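Local coordinates for protein probable uracil-DNA glycosylase (Acanthamoeba polyphaga mimivirus, PDB 5X55) that is probably a uracil-DNA glycosylase, a single-chain member of the UDG superfamily built round a four-stranded parallel sheet, at residues Glu100-Asp105 with Leu171-Asn176; Val201-Ala204 with Ser210-Leu213; Leu302-Asp307 with Met331-Asn336. All blocks are in the same frame, centred on the assembly; numbering follows the deposited sequence.

Contact 1. Residues Glu100-Asp105 with Leu171-Asn176; sequences EYILID and LFNTMN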
loop_
_atom_site.group_PDB
_atom_site.type_symbol
_atom_site.label_atom_id
_atom_site.label_comp_id
_atom_site.label_asym_id
_atom_site.label_seq_id
_atom_site.Cartn_x
_atom_site.Cartn_y
_atom_site.Cartn_z
ATOM N N GLU A 100 -5.223 -17.320 0.514
ATOM C CA GLU A 100 -6.515 -17.108 -0.120
ATOM C C GLU A 100 -6.829 -15.624 -0.258
ATOM O O GLU A 100 -7.511 -15.230 -1.210
ATOM C CB GLU A 100 -7.606 -17.840 0.650
ATOM C CG GLU A 100 -7.628 -19.325 0.325
ATOM C CD GLU A 100 -8.670 -20.095 1.116
ATOM O OE1 GLU A 100 -8.536 -20.189 2.352
ATOM O OE2 GLU A 100 -9.631 -20.598 0.498
ATOM N N TYR A 101 -6.305 -14.791 0.648
ATOM C CA TYR A 101 -6.459 -13.342 0.584
ATOM C C TYR A 101 -5.397 -12.672 -0.274
ATOM O O TYR A 101 -5.690 -11.681 -0.951
ATOM C CB TYR A 101 -6.392 -12.722 1.985
ATOM C CG TYR A 101 -7.473 -13.161 2.941
ATOM C CD1 TYR A 101 -8.729 -12.576 2.915
ATOM C CD2 TYR A 101 -7.226 -14.143 3.891
ATOM C CE1 TYR A 101 -9.720 -12.970 3.788
ATOM C CE2 TYR A 101 -8.206 -14.540 4.780
ATOM C CZ TYR A 101 -9.455 -13.949 4.727
ATOM O OH TYR A 101 -10.437 -14.352 5.608
ATOM N N ILE A 102 -4.154 -13.146 -0.232
ATOM C CA ILE A 102 -3.104 -12.348 -0.851
ATOM C C ILE A 102 -2.789 -12.879 -2.249
ATOM O O ILE A 102 -2.411 -12.107 -3.139
ATOM C CB ILE A 102 -1.845 -12.270 0.044
ATOM C CG1 ILE A 102 -0.916 -11.158 -0.446
ATOM C CG2 ILE A 102 -1.095 -13.585 0.110
ATOM C CD1 ILE A 102 -1.467 -9.764 -0.223
ATOM N N LEU A 103 -2.959 -14.181 -2.472
ATOM C CA LEU A 103 -2.686 -14.763 -3.788
ATOM C C LEU A 103 -4.011 -14.984 -4.516
ATOM O O LEU A 103 -4.570 -16.079 -4.534
ATOM C CB LEU A 103 -1.891 -16.054 -3.657
ATOM C CG LEU A 103 -1.484 -16.589 -5.026
ATOM C CD1 LEU A 103 -0.437 -15.671 -5.612
ATOM C CD2 LEU A 103 -0.990 -18.023 -4.964
ATOM N N ILE A 104 -4.494 -13.924 -5.159
ATOM C CA ILE A 104 -5.858 -13.850 -5.669
ATOM C C ILE A 104 -5.888 -14.172 -7.159
ATOM O O ILE A 104 -5.056 -13.681 -7.934
ATOM C CB ILE A 104 -6.439 -12.450 -5.397
ATOM C CG1 ILE A 104 -6.597 -12.228 -3.905
ATOM C CG2 ILE A 104 -7.772 -12.244 -6.109
ATOM C CD1 ILE A 104 -6.928 -10.804 -3.598
ATOM N N ASP A 105 -6.871 -14.965 -7.569
ATOM C CA ASP A 105 -7.097 -15.291 -8.972
ATOM C C ASP A 105 -8.379 -14.608 -9.435
ATOM O O ASP A 105 -9.460 -14.869 -8.886
ATOM C CB ASP A 105 -7.184 -16.804 -9.161
ATOM C CG ASP A 105 -7.484 -17.209 -10.596
ATOM O OD1 ASP A 105 -7.338 -16.390 -11.534
ATOM O OD2 ASP A 105 -7.854 -18.385 -10.784
ATOM N N LEU A 171 -9.784 -5.131 2.318
ATOM C CA LEU A 171 -9.484 -3.752 2.694
ATOM C C LEU A 171 -8.152 -3.623 3.431
ATOM O O LEU A 171 -7.357 -2.709 3.168
ATOM C CB LEU A 171 -10.615 -3.210 3.568
ATOM C CG LEU A 171 -10.375 -1.790 4.077
ATOM C CD1 LEU A 171 -10.318 -0.845 2.890
ATOM C CD2 LEU A 171 -11.450 -1.380 5.067
ATOM N N PHE A 172 -7.905 -4.511 4.385
ATOM C CA PHE A 172 -6.719 -4.439 5.225
ATOM C C PHE A 172 -5.749 -5.577 4.901
ATOM O O PHE A 172 -5.048 -6.077 5.785
ATOM C CB PHE A 172 -7.114 -4.462 6.702
ATOM C CG PHE A 172 -7.838 -3.222 7.178
ATOM C CD1 PHE A 172 -7.380 -1.954 6.853
ATOM C CD2 PHE A 172 -8.978 -3.334 7.978
ATOM C CE1 PHE A 172 -8.053 -0.797 7.311
ATOM C CE2 PHE A 172 -9.658 -2.200 8.438
ATOM C CZ PHE A 172 -9.181 -0.918 8.104
ATOM N N ASN A 173 -5.715 -5.974 3.627
ATOM C CA ASN A 173 -5.004 -7.170 3.173
ATOM C C ASN A 173 -3.555 -7.211 3.652
ATOM O O ASN A 173 -3.092 -8.225 4.197
ATOM C CB ASN A 173 -5.052 -7.223 1.646
ATOM C CG ASN A 173 -5.152 -8.625 1.113
ATOM O OD1 ASN A 173 -5.319 -9.589 1.865
ATOM N ND2 ASN A 173 -5.077 -8.751 -0.201
ATOM N N THR A 174 -2.809 -6.128 3.424
ATOM C CA THR A 174 -1.397 -6.131 3.795
ATOM C C THR A 174 -1.216 -6.292 5.298
ATOM O O THR A 174 -0.291 -6.981 5.744
ATOM C CB THR A 174 -0.714 -4.860 3.305
ATOM O OG1 THR A 174 -0.968 -4.712 1.904
ATOM C CG2 THR A 174 0.789 -4.977 3.501
ATOM N N MET A 175 -2.095 -5.683 6.095
ATOM C CA MET A 175 -2.026 -5.844 7.550
ATOM C C MET A 175 -2.428 -7.245 7.977
ATOM O O MET A 175 -1.906 -7.765 8.967
ATOM C CB MET A 175 -2.919 -4.809 8.251
ATOM C CG MET A 175 -2.433 -3.359 8.030
ATOM S SD MET A 175 -3.667 -2.065 8.251
ATOM C CE MET A 175 -3.924 -2.158 10.026
ATOM N N ASN A 176 -3.355 -7.869 7.255
ATOM C CA ASN A 176 -3.735 -9.228 7.603
ATOM C C ASN A 176 -2.633 -10.216 7.257
ATOM O O ASN A 176 -2.504 -11.249 7.923
ATOM C CB ASN A 176 -5.058 -9.587 6.926
ATOM C CG ASN A 176 -6.240 -8.869 7.578
ATOM O OD1 ASN A 176 -6.264 -8.713 8.798
ATOM N ND2 ASN A 176 -7.201 -8.407 6.772
#

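Contact 2. Residues Val201-Ala204 with Ser210-Leu213; sequences VPYA and SVPL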
loop_
_atom_site.group_PDB
_atom_site.type_symbol
_atom_site.label_atom_id
_atom_site.label_comp_id
_atom_site.label_asym_id
_atom_site.label_seq_id
_atom_site.Cartn_x
_atom_site.Cartn_y
_atom_site.Cartn_z
ATOM N N VAL A 201 -14.285 -7.935 -11.795
ATOM C CA VAL A 201 -13.318 -8.132 -10.717
ATOM C C VAL A 201 -12.470 -6.866 -10.594
ATOM O O VAL A 201 -11.778 -6.481 -11.546
ATOM C CB VAL A 201 -12.433 -9.361 -10.951
ATOM C CG1 VAL A 201 -11.439 -9.483 -9.822
ATOM C CG2 VAL A 201 -13.289 -10.631 -11.082
ATOM N N PRO A 202 -12.478 -6.200 -9.451
ATOM C CA PRO A 202 -11.649 -5.006 -9.307
ATOM C C PRO A 202 -10.167 -5.345 -9.369
ATOM O O PRO A 202 -9.732 -6.436 -8.981
ATOM C CB PRO A 202 -12.044 -4.474 -7.927
ATOM C CG PRO A 202 -13.371 -5.069 -7.647
ATOM C CD PRO A 202 -13.302 -6.440 -8.256
ATOM N N TYR A 203 -9.391 -4.399 -9.900
ATOM C CA TYR A 203 -7.934 -4.488 -9.797
ATOM C C TYR A 203 -7.454 -4.241 -8.372
ATOM O O TYR A 203 -6.449 -4.817 -7.957
ATOM C CB TYR A 203 -7.265 -3.480 -10.734
ATOM C CG TYR A 203 -7.455 -3.749 -12.204
ATOM C CD1 TYR A 203 -7.887 -4.984 -12.662
ATOM C CD2 TYR A 203 -7.200 -2.758 -13.137
ATOM C CE1 TYR A 203 -8.065 -5.220 -14.019
ATOM C CE2 TYR A 203 -7.367 -2.980 -14.486
ATOM C CZ TYR A 203 -7.799 -4.209 -14.924
ATOM O OH TYR A 203 -7.959 -4.413 -16.274
ATOM N N ALA A 204 -8.142 -3.391 -7.616
ATOM C CA ALA A 204 -7.736 -3.111 -6.241
ATOM C C ALA A 204 -7.873 -4.365 -5.374
ATOM O O ALA A 204 -8.914 -5.039 -5.390
ATOM C CB ALA A 204 -8.575 -1.971 -5.672
ATOM N N SER A 210 -0.139 -3.906 -6.378
ATOM C CA SER A 210 -0.446 -5.280 -6.750
ATOM C C SER A 210 -1.849 -5.421 -7.354
ATOM O O SER A 210 -2.768 -4.652 -7.044
ATOM C CB SER A 210 -0.307 -6.192 -5.527
ATOM O OG SER A 210 -0.611 -7.525 -5.882
ATOM N N VAL A 211 -2.000 -6.416 -8.230
ATOM C CA VAL A 211 -3.290 -6.802 -8.811
ATOM C C VAL A 211 -3.420 -8.322 -8.786
ATOM O O VAL A 211 -2.415 -9.047 -8.767
ATOM C CB VAL A 211 -3.456 -6.284 -10.263
ATOM C CG1 VAL A 211 -3.531 -4.759 -10.301
ATOM C CG2 VAL A 211 -2.350 -6.811 -11.178
ATOM N N PRO A 212 -4.661 -8.835 -8.819
ATOM C CA PRO A 212 -4.862 -10.290 -8.846
ATOM C C PRO A 212 -4.206 -10.936 -10.048
ATOM O O PRO A 212 -3.958 -10.294 -11.076
ATOM C CB PRO A 212 -6.386 -10.441 -8.920
ATOM C CG PRO A 212 -6.911 -9.181 -8.310
ATOM C CD PRO A 212 -5.946 -8.115 -8.759
ATOM N N LEU A 213 -3.931 -12.232 -9.898
ATOM C CA LEU A 213 -3.508 -13.056 -11.025
ATOM C C LEU A 213 -4.547 -12.999 -12.142
ATOM O O LEU A 213 -5.741 -12.832 -11.892
ATOM C CB LEU A 213 -3.324 -14.506 -10.575
ATOM C CG LEU A 213 -2.271 -14.766 -9.500
ATOM C CD1 LEU A 213 -2.449 -16.157 -8.927
ATOM C CD2 LEU A 213 -0.875 -14.592 -10.063
#

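Contact 3. Residues Leu302-Asp307 with Met331-Asn336; sequences LCQRVD and MSYGPN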
loop_
_atom_site.group_PDB
_atom_site.type_symbol
_atom_site.label_atom_id
_atom_site.label_comp_id
_atom_site.label_asym_id
_atom_site.label_seq_id
_atom_site.Cartn_x
_atom_site.Cartn_y
_atom_site.Cartn_z
ATOM N N LEU A 302 4.289 12.020 3.032
ATOM C CA LEU A 302 3.956 11.118 4.134
ATOM C C LEU A 302 5.206 10.634 4.859
ATOM O O LEU A 302 5.200 10.508 6.085
ATOM C CB LEU A 302 3.150 9.928 3.629
ATOM C CG LEU A 302 1.750 10.246 3.156
ATOM C CD1 LEU A 302 1.075 8.936 2.869
ATOM C CD2 LEU A 302 0.994 11.037 4.207
ATOM N N CYS A 303 6.282 10.336 4.126
ATOM C CA CYS A 303 7.492 9.824 4.771
ATOM C C CYS A 303 8.232 10.885 5.573
ATOM O O CYS A 303 9.136 10.543 6.348
ATOM C CB CYS A 303 8.427 9.220 3.729
ATOM S SG CYS A 303 7.802 7.631 3.067
ATOM N N GLN A 304 7.890 12.153 5.399
ATOM C CA GLN A 304 8.422 13.171 6.297
ATOM C C GLN A 304 7.702 13.226 7.635
ATOM O O GLN A 304 8.023 14.088 8.456
ATOM C CB GLN A 304 8.382 14.523 5.599
ATOM C CG GLN A 304 9.392 14.525 4.477
ATOM C CD GLN A 304 9.418 15.801 3.723
ATOM O OE1 GLN A 304 9.875 16.830 4.240
ATOM N NE2 GLN A 304 8.909 15.766 2.489
ATOM N N ARG A 305 6.746 12.329 7.890
ATOM C CA ARG A 305 6.336 12.108 9.267
ATOM C C ARG A 305 7.362 11.302 10.035
ATOM O O ARG A 305 7.275 11.233 11.268
ATOM C CB ARG A 305 4.997 11.376 9.343
ATOM C CG ARG A 305 3.826 12.063 8.657
ATOM C CD ARG A 305 2.573 11.251 8.890
ATOM N NE ARG A 305 2.138 11.313 10.287
ATOM C CZ ARG A 305 1.327 12.257 10.761
ATOM N NH1 ARG A 305 0.874 13.218 9.951
ATOM N NH2 ARG A 305 0.975 12.248 12.038
ATOM N N VAL A 306 8.319 10.700 9.335
ATOM C CA VAL A 306 9.187 9.659 9.875
ATOM C C VAL A 306 10.531 10.286 10.219
ATOM O O VAL A 306 11.069 11.088 9.447
ATOM C CB VAL A 306 9.355 8.501 8.860
ATOM C CG1 VAL A 306 10.338 7.471 9.365
ATOM C CG2 VAL A 306 7.999 7.838 8.523
ATOM N N ASP A 307 11.066 9.933 11.376
ATOM C CA ASP A 307 12.389 10.377 11.809
ATOM C C ASP A 307 13.479 9.749 10.948
ATOM O O ASP A 307 13.719 8.541 11.067
ATOM C CB ASP A 307 12.605 9.999 13.270
ATOM C CG ASP A 307 13.863 10.605 13.856
ATOM O OD1 ASP A 307 14.703 11.147 13.095
ATOM O OD2 ASP A 307 14.001 10.548 15.099
ATOM N N MET A 331 8.412 19.149 -1.839
ATOM C CA MET A 331 8.604 20.067 -0.725
ATOM C C MET A 331 9.302 19.346 0.419
ATOM O O MET A 331 8.855 18.288 0.875
ATOM C CB MET A 331 7.262 20.636 -0.277
ATOM C CG MET A 331 7.361 21.612 0.891
ATOM S SD MET A 331 8.479 23.004 0.600
ATOM C CE MET A 331 7.504 23.990 -0.540
ATOM N N SER A 332 10.422 19.893 0.848
ATOM C CA SER A 332 11.160 19.375 1.989
ATOM C C SER A 332 10.803 20.265 3.160
ATOM O O SER A 332 11.206 21.437 3.211
ATOM C CB SER A 332 12.663 19.361 1.733
ATOM O OG SER A 332 13.335 18.745 2.816
ATOM N N TYR A 333 10.009 19.715 4.070
ATOM C CA TYR A 333 9.467 20.462 5.190
ATOM C C TYR A 333 10.530 20.676 6.266
ATOM O O TYR A 333 11.604 20.065 6.267
ATOM C CB TYR A 333 8.260 19.732 5.770
ATOM C CG TYR A 333 7.106 19.582 4.800
ATOM C CD1 TYR A 333 6.112 20.555 4.729
ATOM C CD2 TYR A 333 7.000 18.465 3.962
ATOM C CE1 TYR A 333 5.050 20.441 3.847
ATOM C CE2 TYR A 333 5.926 18.340 3.072
ATOM C CZ TYR A 333 4.953 19.342 3.028
ATOM O OH TYR A 333 3.874 19.257 2.162
ATOM N N GLY A 334 10.210 21.563 7.196
ATOM C CA GLY A 334 11.079 21.845 8.310
ATOM C C GLY A 334 11.091 23.312 8.696
ATOM O O GLY A 334 10.152 24.076 8.416
ATOM N N PRO A 335 12.168 23.727 9.368
ATOM C CA PRO A 335 12.268 25.136 9.788
ATOM C C PRO A 335 12.339 26.081 8.612
ATOM O O PRO A 335 11.879 27.227 8.706
ATOM C CB PRO A 335 13.568 25.165 10.612
ATOM C CG PRO A 335 13.930 23.707 10.858
ATOM C CD PRO A 335 13.384 22.962 9.691
ATOM N N ASN A 336 12.911 25.616 7.500
ATOM C CA ASN A 336 13.130 26.409 6.293
ATOM C C ASN A 336 12.666 25.555 5.121
ATOM O O ASN A 336 13.468 24.875 4.467
ATOM C CB ASN A 336 14.597 26.816 6.167
ATOM C CG ASN A 336 15.100 27.560 7.405
ATOM O OD1 ASN A 336 15.057 28.791 7.464
ATOM N ND2 ASN A 336 15.556 26.809 8.411
#

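Contact 1. Residues Glu100-Asp105 with Leu171-Asn176
Asn-173 carries almost the whole of this contact, its carboxamide reaching from the first turn of helix 173-177 to the closing turn of helix 98-102. Its ND2 donates a hydrogen bond to Tyr-101 O at 3.1 Å, fairly straight at the hydrogen (161°). The acceptor lies nearly in the amide plane of Asn-173, yet the nitrogen approaches from above the carbonyl plane of Tyr-101, 53° out of it, and so uses neither lone pair directly. The same ND2 has its stronger partner in Met-205 O, so two backbone carbonyls grip one nitrogen and fix the rotation of the amide. That grip also settles where the amide oxygen goes: Asn-173 OD1 rests 3.3 Å from Tyr-101 CB, which lies near the amide plane, while the phenol ring leads off to meet Phe-130. Over one face of the amide comes Ile-102, whose CG1 branch runs anti to the backbone N (chi1 -166°) and lays CD1 3.7 Å from Asn-173 ND2. This is the tight part, an amide nitrogen among hydrocarbon, bonded there to two main-chain oxygens. Beyond it the packing thins: Ile-104 CD1 comes no nearer than 4.4 Å to Asn-173 ND2, and Leu-103, the first residue to leave helical geometry, is exposed and starts its side chain away from the 171-176 segment. Ile-102 continues onto Ala-244 and Ile-247 of helix 244-248, and Thr-174 packs against Phe-252 and Ile-254 of strand 251-255, so helix 173-177 rests on this outer strand of the parallel sheet, while helix 244-248 touches both sides, through Ile-102 and Thr-174.

Contact 2. Residues Val201-Ala204 with Ser210-Leu213
Tyr-203 and Val-211 touch alongside, near the bases of their side chains, with Tyr-203 CB 4.0 Å from Val-211 CG1. The CG1 methyl stands anti to the carbonyl carbon of its own residue (chi1 -66°), a setting that turns it to the main chain of Tyr-203 as well, where it lies 3.7 Å from Tyr-203 O. The phenol ring meets the valine only obliquely, and it is the aliphatic base of the tyrosine that packs. Pro-212 comes next along the loop and directs its ring at the main chain of residues 202-203: Pro-212 CD sits 3.4 Å from Tyr-203 O, and Pro-212 CG is 4.0 Å from Pro-202 O. One carbonyl oxygen, that of Tyr-203, is thus met by a valine methyl and a proline methylene. Both segments belong to the long irregular loop between strand 185-189 and helix 219-230, and backbone bonds of Tyr-203 and Val-211 run elsewhere, to Gly-195 and Gly-241. Ser-210 OG, too, is bonded outside the contact, to Leu-243 N. The chemistry is therefore that of carbon against carbon and carbon against carbonyl oxygen, so van der Waals packing joins the two segments, while these hydrogen bonds go to residues outside the pair.

Contact 3. Residues Leu302-Asp307 with Met331-Asn336
At the C-terminal end of helix 297-303, where a type I beta turn from Cys-303 to Val-306 leads the chain off, Gln-304 reaches across to the end of strand 328-332, one arm of the two-stranded antiparallel sheet. Its carboxamide meets the backbone there at both ends. Gln-304 NE2 donates to Met-331 O at 3.0 Å, almost perfectly straight at the hydrogen (178°) and in the carbonyl plane; Tyr-333 N donates to Gln-304 OE1 at 2.9 Å, also in the plane of the accepting carbonyl. The side chain gets there by stretching out, with CD anti to CA about the CB-CG bond (chi2 179°), before the amide turns to match the donor and acceptor that flank Ser-332. Tyr-333 adds its ring edge: Tyr-333 CD2 lies 3.3 Å from Gln-304 OE1, which sits near the ring plane, and the amide is tilted 52° from that ring. Over one face of the same ring, centred, stands Met-331 CG, 3.9 Å above the plane. A further, weak hydrogen bond from Gln-304 NE2 returns to His-300 O of the helix just before it. On this partly exposed surface a glutamine thus supplies one donor and one acceptor to a strand end, much as a neighbouring backbone would. Two bonds side by side, one donated and one accepted, fix the rotation of the amide and are consistent with the modelled placing of nitrogen and oxygen.

Contacts 1 and 2 adjoin, their centres 11 Å apart, and are sewn together by the chain 103-105 running past 212-213. Ile-104 O lies 2.7 Å from Leu-213 N, a probable hydrogen bond, and Ile-104 CG2 packs 3.6 Å from Pro-212 CB, so the proline that faces residues 201-204 also backs onto contact 1. Contact 3 stands apart on the opposite side of the chain's centre, about 31 Å from contact 1 and 32 Å from contact 2, centre to centre. Together they illustrate three ways of joining pieces of chain: a buried amide, packing within a loop, and a surface glutamine bridging a helix end and a strand end.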